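Local coordinates for protein transcriptional regulator, putative (Pseudomonas syringae pv. tomato, PDB 2R5F) that probably acts as a SorC-family transcriptional regulator, the part described here being its putative sugar-binding domain, which is thought to sense a carbohydrate effector, at residues 8-12 against 256-260; 105-109 against 120-124. All blocks are in the same frame, centred on the assembly; numbering follows the deposited sequence.

Contact 1: residues 8-12 against 256-260; sequences LHLEL and VGTAR. With SO4 (sulfate ion), chain C.
Helix 10-20, at its N-terminal end, packs against the first turn of the C-terminal helix 256-262, with H9 and L12 facing V256, A259 and R260 and a sulfate ion held at the start of helix 10-20. H9 is the N-cap residue. Its side chain leaves the backbone toward helix 256-262, and the imidazole comes to lie beside V256 and spans two polar partners. ND1 donates to O4 of the sulfate over 2.8 Å, with an N-H...O angle of 158°, while NE2 is hydrogen-bonded to E29. Bonds at both ring nitrogens fix the rotation of the ring. V256 then covers one face: its CG1 lies 4.2 Å from the centroid of the H9 ring, 16° from the normal, a CH-pi contact displaced toward the rim. The other methyl, V256 CG2, comes within 3.4 Å of H9 NE2. R260 crosses H9 at about a right angle, its guanidinium plane perpendicular to the ring, and its NH1 stands 3.5 Å from sulfate O4, farther from the anion than the bonded nitrogens of H9 and L12. L12, whose CG lies anti to the backbone N (chi1 179°), brings CD2 against CB of A259 at 3.7 Å and CG of R260 at 3.8 Å. Its backbone N donates to sulfate O3 over 2.9 Å, and R15 supplies a further hydrogen bond to the anion. The sulfate, probably from the crystallisation liquor, thus sits where the helix N-terminus, H9, R15 and the nearby R260 would all be expected to stabilise negative charge. Two anionic partners, E29 at one nitrogen and sulfate at the other, would be expected to favour the doubly protonated imidazolium, while V256 packs over one face of the ring.

Contact 2: residues 105-109 against 120-124; sequences TLLTQ and FLLPS
Segment 120-124, the last residue of strand 119-120 and the loop after it, runs beside one turn of helix 101-115 and comes nearest at T105 and P123, whose CA atoms are 6.0 Å apart. L121 and T105 carry the largest shares of the contact, L121 pointing toward the helix with CG beside its backbone N (chi1 -50°) and the branch splayed between three side chains. Its CD2 reaches CB of T108 at 3.6 Å and also lies 3.7 Å from the backbone O of T105, an oxygen already accepting the helical bond from Q109 N. The second methyl, L121 CD1, meets T105 CG2 at 3.8 Å and Q109 NE2 at 3.9 Å; both of those side chains cross the leucine at about a right angle. On the other branch of T105, OG1 lies 3.6 Å from CA of P123 and makes a weak hydrogen bond to the carbonyl of A101. T108 turns its OG1 back to the carbonyl of A104, so that CB and CG2 are the atoms that meet L121. Strand 88-94 lies beside the same turn, touching T105 and T108 through Q91, and Q91 also accepts from L122 N. F120 and L122 reach helix 138-149, so the start of the segment lies between that helix and helix 101-115.

Overall arrangement
The two contacts lie on opposite sides of the chain's centre, with their own centres about 34 Å apart and their nearest atoms about 20 Å apart, so neither touches the other. The centre of contact 1 lies about 20 Å, and that of contact 2 about 15 Å, from the centre of the chain. Along the sequence, contact 2 falls within the 243 residues between the two segments of contact 1, which brings together segments near the two ends of the modelled chain. The same mixed sheet connects them: strand 251-255 leads directly into helix 256-262, and strand 119-120 pairs with strand 88-94 before the chain enters the loop that follows it. Sulfate binds at contact 1, but it does not by itself locate the putative sugar site.

Contact 1: residues 8-12 against 256-260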
loop_
_atom_site.group_PDB
_atom_site.type_symbol
_atom_site.label_atom_id
_atom_site.label_comp_id
_atom_site.label_asym_id
_atom_site.label_seq_id
_atom_site.Cartn_x
_atom_site.Cartn_y
_atom_site.Cartn_z
ATOM N N LEU A 8 -12.031 -17.328 6.350
ATOM C CA LEU A 8 -13.262 -17.541 7.110
ATOM C C LEU A 8 -14.431 -16.606 6.700
ATOM O O LEU A 8 -15.536 -16.748 7.234
ATOM C CB LEU A 8 -12.984 -17.444 8.616
ATOM C CG LEU A 8 -12.016 -18.444 9.265
ATOM C CD1 LEU A 8 -11.765 -18.079 10.718
ATOM C CD2 LEU A 8 -12.517 -19.890 9.184
ATOM N N HIS A 9 -14.200 -15.664 5.771
ATOM C CA HIS A 9 -15.257 -14.711 5.370
ATOM C C HIS A 9 -15.424 -14.518 3.866
ATOM O O HIS A 9 -15.392 -13.400 3.363
ATOM C CB HIS A 9 -15.074 -13.374 6.101
ATOM C CG HIS A 9 -15.052 -13.522 7.587
ATOM N ND1 HIS A 9 -16.199 -13.625 8.340
ATOM C CD2 HIS A 9 -14.020 -13.642 8.451
ATOM C CE1 HIS A 9 -15.879 -13.781 9.609
ATOM N NE2 HIS A 9 -14.558 -13.780 9.704
ATOM N N LEU A 10 -15.670 -15.628 3.167
ATOM C CA LEU A 10 -15.639 -15.659 1.703
ATOM C C LEU A 10 -16.825 -14.953 1.084
ATOM O O LEU A 10 -16.707 -14.349 0.015
ATOM C CB LEU A 10 -15.540 -17.099 1.181
ATOM C CG LEU A 10 -14.249 -17.905 1.415
ATOM C CD1 LEU A 10 -14.373 -19.313 0.780
ATOM C CD2 LEU A 10 -12.978 -17.193 0.933
ATOM N N GLU A 11 -17.973 -15.041 1.758
ATOM C CA GLU A 11 -19.163 -14.330 1.336
ATOM C C GLU A 11 -19.032 -12.795 1.512
ATOM O O GLU A 11 -19.446 -12.016 0.653
ATOM C CB GLU A 11 -20.378 -14.870 2.080
ATOM C CG GLU A 11 -20.582 -16.381 1.885
ATOM C CD GLU A 11 -21.787 -16.913 2.626
ATOM O OE1 GLU A 11 -22.324 -16.199 3.521
ATOM O OE2 GLU A 11 -22.221 -18.052 2.309
ATOM N N LEU A 12 -18.458 -12.366 2.617
ATOM C CA LEU A 12 -18.208 -10.938 2.832
ATOM C C LEU A 12 -17.242 -10.388 1.753
ATOM O O LEU A 12 -17.494 -9.341 1.155
ATOM C CB LEU A 12 -17.669 -10.711 4.252
ATOM C CG LEU A 12 -17.300 -9.319 4.769
ATOM C CD1 LEU A 12 -18.497 -8.392 4.594
ATOM C CD2 LEU A 12 -16.911 -9.413 6.260
ATOM N N VAL A 256 -12.050 -8.109 9.489
ATOM C CA VAL A 256 -13.500 -8.344 9.498
ATOM C C VAL A 256 -14.322 -7.100 9.862
ATOM O O VAL A 256 -15.316 -6.812 9.235
ATOM C CB VAL A 256 -13.951 -9.479 10.526
ATOM C CG1 VAL A 256 -15.439 -9.769 10.378
ATOM C CG2 VAL A 256 -13.204 -10.730 10.348
ATOM N N GLY A 257 -13.937 -6.393 10.910
ATOM C CA GLY A 257 -14.745 -5.256 11.383
ATOM C C GLY A 257 -14.798 -4.211 10.293
ATOM O O GLY A 257 -15.880 -3.710 9.966
ATOM N N THR A 258 -13.638 -3.908 9.715
ATOM C CA THR A 258 -13.533 -2.954 8.624
ATOM C C THR A 258 -14.368 -3.395 7.434
ATOM O O THR A 258 -15.079 -2.595 6.861
ATOM C CB THR A 258 -12.063 -2.728 8.169
ATOM O OG1 THR A 258 -11.291 -2.274 9.295
ATOM C CG2 THR A 258 -11.992 -1.658 7.058
ATOM N N ALA A 259 -14.252 -4.663 7.063
ATOM C CA ALA A 259 -14.961 -5.203 5.920
ATOM C C ALA A 259 -16.461 -5.089 6.140
ATOM O O ALA A 259 -17.200 -4.796 5.206
ATOM C CB ALA A 259 -14.560 -6.657 5.685
ATOM N N ARG A 260 -16.899 -5.318 7.379
ATOM C CA ARG A 260 -18.308 -5.157 7.755
ATOM C C ARG A 260 -18.756 -3.690 7.723
ATOM O O ARG A 260 -19.829 -3.393 7.241
ATOM C CB ARG A 260 -18.607 -5.856 9.085
ATOM C CG ARG A 260 -18.817 -7.399 8.923
ATOM C CD ARG A 260 -18.944 -8.166 10.245
ATOM N NE ARG A 260 -18.952 -9.629 10.033
ATOM C CZ ARG A 260 -18.716 -10.538 10.989
ATOM N NH1 ARG A 260 -18.729 -11.840 10.703
ATOM N NH2 ARG A 260 -18.450 -10.154 12.236
HETATM S S SO4 C . -19.338 -13.586 6.248
HETATM O O1 SO4 C . -20.521 -12.824 5.822
HETATM O O2 SO4 C . -19.719 -14.891 6.780
HETATM O O3 SO4 C . -18.475 -13.818 5.076
HETATM O O4 SO4 C . -18.679 -12.832 7.327
#

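Contact 2: residues 105-109 against 120-124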
loop_
_atom_site.group_PDB
_atom_site.type_symbol
_atom_site.label_atom_id
_atom_site.label_comp_id
_atom_site.label_asym_id
_atom_site.label_seq_id
_atom_site.Cartn_x
_atom_site.Cartn_y
_atom_site.Cartn_z
ATOM N N THR A 105 13.144 4.784 4.161
ATOM C CA THR A 105 14.201 4.361 3.236
ATOM C C THR A 105 14.709 2.936 3.545
ATOM O O THR A 105 14.769 2.078 2.654
ATOM C CB THR A 105 15.359 5.408 3.221
ATOM O OG1 THR A 105 14.868 6.619 2.635
ATOM C CG2 THR A 105 16.522 4.938 2.406
ATOM N N LEU A 106 15.050 2.698 4.809
ATOM C CA LEU A 106 15.478 1.399 5.285
ATOM C C LEU A 106 14.458 0.282 5.025
ATOM O O LEU A 106 14.833 -0.857 4.763
ATOM C CB LEU A 106 15.723 1.491 6.779
ATOM C CG LEU A 106 15.998 0.185 7.517
ATOM C CD1 LEU A 106 17.330 -0.358 7.051
ATOM C CD2 LEU A 106 15.994 0.421 9.007
ATOM N N LEU A 107 13.171 0.612 5.111
ATOM C CA LEU A 107 12.110 -0.373 4.874
ATOM C C LEU A 107 12.060 -0.848 3.434
ATOM O O LEU A 107 11.897 -2.040 3.169
ATOM C CB LEU A 107 10.754 0.192 5.284
ATOM C CG LEU A 107 9.614 -0.817 5.165
ATOM C CD1 LEU A 107 9.815 -1.852 6.260
ATOM C CD2 LEU A 107 8.288 -0.108 5.385
ATOM N N THR A 108 12.195 0.096 2.511
ATOM C CA THR A 108 12.210 -0.165 1.080
ATOM C C THR A 108 13.392 -1.058 0.743
ATOM O O THR A 108 13.258 -1.997 -0.043
ATOM C CB THR A 108 12.369 1.155 0.293
ATOM O OG1 THR A 108 11.421 2.112 0.766
ATOM C CG2 THR A 108 12.118 0.950 -1.180
ATOM N N GLN A 109 14.544 -0.716 1.331
ATOM C CA GLN A 109 15.794 -1.456 1.167
ATOM C C GLN A 109 15.681 -2.878 1.717
ATOM O O GLN A 109 16.021 -3.838 1.023
ATOM C CB GLN A 109 16.971 -0.702 1.805
ATOM C CG GLN A 109 18.355 -1.405 1.590
ATOM C CD GLN A 109 18.647 -1.743 0.130
ATOM O OE1 GLN A 109 18.490 -2.893 -0.316
ATOM N NE2 GLN A 109 19.055 -0.737 -0.627
ATOM N N PHE A 120 15.231 1.236 -5.280
ATOM C CA PHE A 120 15.343 2.621 -5.765
ATOM C C PHE A 120 14.705 3.472 -4.663
ATOM O O PHE A 120 13.496 3.367 -4.391
ATOM C CB PHE A 120 14.672 2.802 -7.147
ATOM C CG PHE A 120 15.349 2.021 -8.258
ATOM C CD1 PHE A 120 16.424 2.552 -8.953
ATOM C CD2 PHE A 120 14.936 0.733 -8.574
ATOM C CE1 PHE A 120 17.070 1.829 -9.975
ATOM C CE2 PHE A 120 15.572 0.002 -9.590
ATOM C CZ PHE A 120 16.639 0.550 -10.286
ATOM N N LEU A 121 15.553 4.248 -4.001
ATOM C CA LEU A 121 15.263 4.871 -2.718
ATOM C C LEU A 121 15.252 6.395 -2.820
ATOM O O LEU A 121 15.885 6.960 -3.686
ATOM C CB LEU A 121 16.348 4.484 -1.685
ATOM C CG LEU A 121 16.751 3.020 -1.475
ATOM C CD1 LEU A 121 17.933 2.949 -0.545
ATOM C CD2 LEU A 121 15.613 2.194 -0.920
ATOM N N LEU A 122 14.552 7.038 -1.896
ATOM C CA LEU A 122 14.489 8.489 -1.794
ATOM C C LEU A 122 14.971 8.882 -0.402
ATOM O O LEU A 122 14.156 9.141 0.500
ATOM C CB LEU A 122 13.060 8.991 -2.008
ATOM C CG LEU A 122 12.379 8.688 -3.336
ATOM C CD1 LEU A 122 10.883 8.919 -3.217
ATOM C CD2 LEU A 122 12.975 9.518 -4.463
ATOM N N PRO A 123 16.305 8.909 -0.216
ATOM C CA PRO A 123 16.900 9.204 1.074
ATOM C C PRO A 123 16.516 10.543 1.660
ATOM O O PRO A 123 16.501 11.571 0.968
ATOM C CB PRO A 123 18.409 9.191 0.782
ATOM C CG PRO A 123 18.533 8.239 -0.370
ATOM C CD PRO A 123 17.346 8.625 -1.220
ATOM N N SER A 124 16.121 10.465 2.924
ATOM C CA SER A 124 16.433 11.475 3.911
ATOM C C SER A 124 16.720 10.695 5.270
ATOM O O SER A 124 16.897 9.289 4.982
ATOM C CB SER A 124 15.256 12.487 4.072
ATOM O OG SER A 124 15.814 13.601 4.878
#